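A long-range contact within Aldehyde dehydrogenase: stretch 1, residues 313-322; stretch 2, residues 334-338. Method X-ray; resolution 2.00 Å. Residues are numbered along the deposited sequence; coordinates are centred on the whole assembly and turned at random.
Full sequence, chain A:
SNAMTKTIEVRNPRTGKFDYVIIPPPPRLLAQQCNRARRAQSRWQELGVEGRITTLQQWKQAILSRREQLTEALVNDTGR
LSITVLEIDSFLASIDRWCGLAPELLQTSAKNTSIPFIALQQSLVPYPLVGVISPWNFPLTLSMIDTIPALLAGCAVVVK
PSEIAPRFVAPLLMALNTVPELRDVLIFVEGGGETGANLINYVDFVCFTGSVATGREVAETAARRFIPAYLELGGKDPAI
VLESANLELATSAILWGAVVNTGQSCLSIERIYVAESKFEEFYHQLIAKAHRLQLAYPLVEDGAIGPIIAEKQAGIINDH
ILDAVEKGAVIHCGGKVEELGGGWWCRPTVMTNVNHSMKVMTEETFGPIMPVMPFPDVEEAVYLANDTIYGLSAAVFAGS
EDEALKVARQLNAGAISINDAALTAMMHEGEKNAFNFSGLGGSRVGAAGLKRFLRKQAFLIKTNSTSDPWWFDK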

ATOM      1  N   GLN A 313      16.170   4.665 -26.189  1.00 30.72           N
ATOM      2  CA  GLN A 313      14.992   5.499 -26.361  1.00 29.11           C
ATOM      3  C   GLN A 313      14.968   6.183 -27.738  1.00 28.87           C
ATOM      4  O   GLN A 313      13.910   6.338 -28.358  1.00 28.61           O
ATOM      5  N   ALA A 314      16.132   6.561 -28.238  1.00 29.29           N
ATOM      6  CA  ALA A 314      16.229   7.066 -29.595  1.00 28.68           C
ATOM      7  C   ALA A 314      15.687   6.059 -30.603  1.00 30.91           C
ATOM      8  O   ALA A 314      14.967   6.450 -31.521  1.00 31.10           O
ATOM      9  N   GLY A 315      16.024   4.772 -30.414  1.00 30.31           N
ATOM     10  CA  GLY A 315      15.506   3.723 -31.262  1.00 32.70           C
ATOM     11  C   GLY A 315      13.991   3.620 -31.175  1.00 31.85           C
ATOM     12  O   GLY A 315      13.337   3.460 -32.181  1.00 31.55           O
ATOM     13  N   ILE A 316      13.432   3.698 -29.965  1.00 31.19           N
ATOM     14  CA  ILE A 316      11.989   3.616 -29.799  1.00 30.16           C
ATOM     15  C   ILE A 316      11.266   4.783 -30.475  1.00 30.08           C
ATOM     16  O   ILE A 316      10.249   4.593 -31.167  1.00 28.15           O
ATOM     17  N   ILE A 317      11.761   6.001 -30.242  1.00 28.42           N
ATOM     18  CA  ILE A 317      11.136   7.199 -30.838  1.00 29.77           C
ATOM     19  C   ILE A 317      11.173   7.075 -32.373  1.00 29.39           C
ATOM     20  O   ILE A 317      10.179   7.318 -33.064  1.00 28.35           O
ATOM     21  N   ASN A 318      12.325   6.678 -32.901  1.00 31.17           N
ATOM     22  CA  ASN A 318      12.467   6.495 -34.346  1.00 31.90           C
ATOM     23  C   ASN A 318      11.440   5.477 -34.894  1.00 32.97           C
ATOM     24  O   ASN A 318      10.754   5.716 -35.888  1.00 32.94           O
ATOM     25  N   ASP A 319      11.265   4.402 -34.153  1.00 34.31           N
ATOM     26  CA  ASP A 319      10.316   3.371 -34.524  1.00 35.97           C
ATOM     27  C   ASP A 319       8.865   3.870 -34.497  1.00 35.13           C
ATOM     28  O   ASP A 319       8.091   3.550 -35.388  1.00 36.82           O
ATOM     29  N   HIS A 320       8.523   4.719 -33.528  1.00 33.05           N
ATOM     30  CA  HIS A 320       7.168   5.279 -33.429  1.00 31.85           C
ATOM     31  C   HIS A 320       6.867   6.190 -34.597  1.00 33.08           C
ATOM     32  O   HIS A 320       5.756   6.180 -35.136  1.00 31.71           O
ATOM     33  N   ILE A 321       7.858   6.994 -34.985  1.00 32.21           N
ATOM     34  CA  ILE A 321       7.701   7.909 -36.117  1.00 33.64           C
ATOM     35  C   ILE A 321       7.537   7.102 -37.414  1.00 33.54           C
ATOM     36  O   ILE A 321       6.602   7.324 -38.188  1.00 32.79           O
ATOM     37  N   LEU A 322       8.411   6.135 -37.634  1.00 36.81           N
ATOM     38  CA  LEU A 322       8.261   5.261 -38.822  1.00 37.70           C
ATOM     39  C   LEU A 322       6.962   4.462 -38.871  1.00 37.81           C
ATOM     40  O   LEU A 322       6.291   4.408 -39.918  1.00 37.71           O
ATOM     41  N   GLY A 334       9.630  18.765 -37.713  1.00 37.63           N
ATOM     42  CA  GLY A 334      10.504  17.785 -37.093  1.00 37.89           C
ATOM     43  C   GLY A 334      10.389  16.405 -37.715  1.00 37.83           C
ATOM     44  O   GLY A 334      10.537  16.271 -38.889  1.00 37.50           O
ATOM     45  N   GLY A 335      10.235  15.361 -36.906  1.00 36.34           N
ATOM     46  CA  GLY A 335       9.994  14.042 -37.461  1.00 38.20           C
ATOM     47  C   GLY A 335      11.194  13.203 -37.825  1.00 39.39           C
ATOM     48  O   GLY A 335      11.027  12.168 -38.437  1.00 40.06           O
ATOM     49  N   LYS A 336      12.388  13.602 -37.389  1.00 39.24           N
ATOM     50  CA  LYS A 336      13.609  12.858 -37.667  1.00 41.29           C
ATOM     51  C   LYS A 336      14.474  12.657 -36.430  1.00 36.71           C
ATOM     52  O   LYS A 336      14.945  13.638 -35.857  1.00 35.54           O
ATOM     53  N   VAL A 337      14.739  11.403 -36.063  1.00 33.23           N
ATOM     54  CA  VAL A 337      15.768  11.117 -35.080  1.00 32.56           C
ATOM     55  C   VAL A 337      17.124  11.095 -35.772  1.00 35.66           C
ATOM     56  O   VAL A 337      17.376  10.245 -36.604  1.00 36.23           O
ATOM     57  N   GLU A 338      17.992  12.046 -35.453  1.00 37.13           N
ATOM     58  CA  GLU A 338      19.271  12.184 -36.183  1.00 40.50           C
ATOM     59  C   GLU A 338      20.451  12.287 -35.240  1.00 38.96           C
ATOM     60  O   GLU A 338      20.306  12.718 -34.068  1.00 38.64           O
TER

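Residues 313-322 are helical, and the helix meets the stretch 334-338 through one face, burying 244 Å² in all. The apolar contacts centre on Val337. Its CA-to-CB bond points toward the helix, and its t rotamer (chi1 176°) sets two methyls among side chains on successive helical turns. Val337 CG1 lies 4.2 Å from Ala314 CB, while Val337 CG2 lies 3.8 Å from Ile317 CG2 and 4.2 Å from Ile321 CD1. Ile317 and Ile321 also point toward the second stretch, both with chi1 m and chi2 t. Asn318 adds its aliphatic part, with its CB 3.9 Å from Val337 CG2.

One side chain also packs against backbone: Ile321 CG2 approaches Gly335 O to 3.4 Å, a van der Waals contact with the main chain. Gly335 has phi/psi of 87/13, where a CB would be jammed against the preceding carbonyl O. Lys336 points away, as does Glu338.

No direct hydrogen bond joins the stretches. A water bridges instead, its O donating to Asn318 OD1 at 2.5 Å and accepting from Val337 N at 3.1 Å. Asn318, chi1 t and chi2 64°, thus reaches the backbone of the second stretch through solvent beside the apolar cluster.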

ATOM      1  CB  GLN A 313      14.868   6.537 -25.263  1.00 27.87           C
ATOM      2  CG  GLN A 313      13.455   7.041 -25.184  1.00 28.20           C
ATOM      3  CD  GLN A 313      12.558   5.951 -24.604  1.00 31.00           C
ATOM      4  OE1 GLN A 313      12.981   5.233 -23.700  1.00 32.60           O
ATOM      5  NE2 GLN A 313      11.351   5.785 -25.156  1.00 30.14           N
ATOM      6  CB  ALA A 314      17.659   7.440 -29.925  1.00 30.08           C
ATOM      7  CB  ILE A 316      11.622   3.609 -28.302  1.00 31.54           C
ATOM      8  CG1 ILE A 316      12.019   2.243 -27.673  1.00 34.98           C
ATOM      9  CG2 ILE A 316      10.146   3.905 -28.127  1.00 33.02           C
ATOM     10  CD1 ILE A 316      11.955   2.208 -26.140  1.00 34.54           C
ATOM     11  CB  ILE A 317      11.841   8.479 -30.398  1.00 28.93           C
ATOM     12  CG1 ILE A 317      11.710   8.673 -28.901  1.00 30.14           C
ATOM     13  CG2 ILE A 317      11.283   9.708 -31.141  1.00 31.15           C
ATOM     14  CD1 ILE A 317      12.651   9.698 -28.311  1.00 28.77           C
ATOM     15  CB  ASN A 318      13.897   6.087 -34.678  1.00 34.15           C
ATOM     16  CG  ASN A 318      14.125   5.979 -36.170  1.00 35.50           C
ATOM     17  OD1 ASN A 318      14.028   6.967 -36.905  1.00 37.37           O
ATOM     18  ND2 ASN A 318      14.337   4.774 -36.627  1.00 35.48           N
ATOM     19  CB  ASP A 319      10.522   2.189 -33.600  1.00 37.26           C
ATOM     20  CG  ASP A 319       9.535   1.103 -33.830  1.00 40.89           C
ATOM     21  OD1 ASP A 319       9.588   0.558 -34.937  1.00 43.49           O
ATOM     22  OD2 ASP A 319       8.718   0.792 -32.922  1.00 39.41           O
ATOM     23  CB  HIS A 320       6.956   6.005 -32.068  1.00 30.25           C
ATOM     24  CG  HIS A 320       6.781   5.058 -30.922  1.00 30.26           C
ATOM     25  ND1 HIS A 320       6.128   5.395 -29.752  1.00 29.67           N
ATOM     26  CD2 HIS A 320       7.130   3.752 -30.800  1.00 29.86           C
ATOM     27  CE1 HIS A 320       6.090   4.336 -28.962  1.00 29.98           C
ATOM     28  NE2 HIS A 320       6.698   3.332 -29.570  1.00 30.54           N
ATOM     29  CB  ILE A 321       8.908   8.889 -36.247  1.00 35.29           C
ATOM     30  CG1 ILE A 321       8.998   9.806 -35.067  1.00 35.87           C
ATOM     31  CG2 ILE A 321       8.786   9.762 -37.490  1.00 38.56           C
ATOM     32  CD1 ILE A 321      10.286  10.580 -35.015  1.00 36.81           C
ATOM     33  CB  LEU A 322       9.437   4.299 -38.935  1.00 40.70           C
ATOM     34  CG  LEU A 322      10.790   4.956 -39.220  1.00 44.24           C
ATOM     35  CD1 LEU A 322      11.894   3.907 -39.111  1.00 48.21           C
ATOM     36  CD2 LEU A 322      10.867   5.641 -40.577  1.00 44.57           C
ATOM     37  CB  LYS A 336      14.473  13.630 -38.648  1.00 46.65           C
ATOM     38  CG  LYS A 336      13.834  13.899 -39.981  1.00 55.37           C
ATOM     39  CD  LYS A 336      14.785  14.743 -40.829  1.00 61.60           C
ATOM     40  CE  LYS A 336      14.086  15.950 -41.446  1.00 65.49           C
ATOM     41  NZ  LYS A 336      13.106  15.547 -42.488  1.00 70.94           N
ATOM     42  CB  VAL A 337      15.507   9.798 -34.381  1.00 32.70           C
ATOM     43  CG1 VAL A 337      16.650   9.462 -33.428  1.00 32.42           C
ATOM     44  CG2 VAL A 337      14.161   9.873 -33.628  1.00 31.88           C
ATOM     45  CB  GLU A 338      19.237  13.380 -37.111  1.00 46.21           C
ATOM     46  CG  GLU A 338      18.605  14.612 -36.489  1.00 50.53           C
ATOM     47  CD  GLU A 338      18.586  15.809 -37.431  1.00 57.57           C
ATOM     48  OE1 GLU A 338      19.181  15.694 -38.514  1.00 63.58           O
ATOM     49  OE2 GLU A 338      17.997  16.858 -37.073  1.00 61.91           O
TER
HETATM   50  O   HOH W   1      13.060   9.179 -37.519  1.00 44.46           O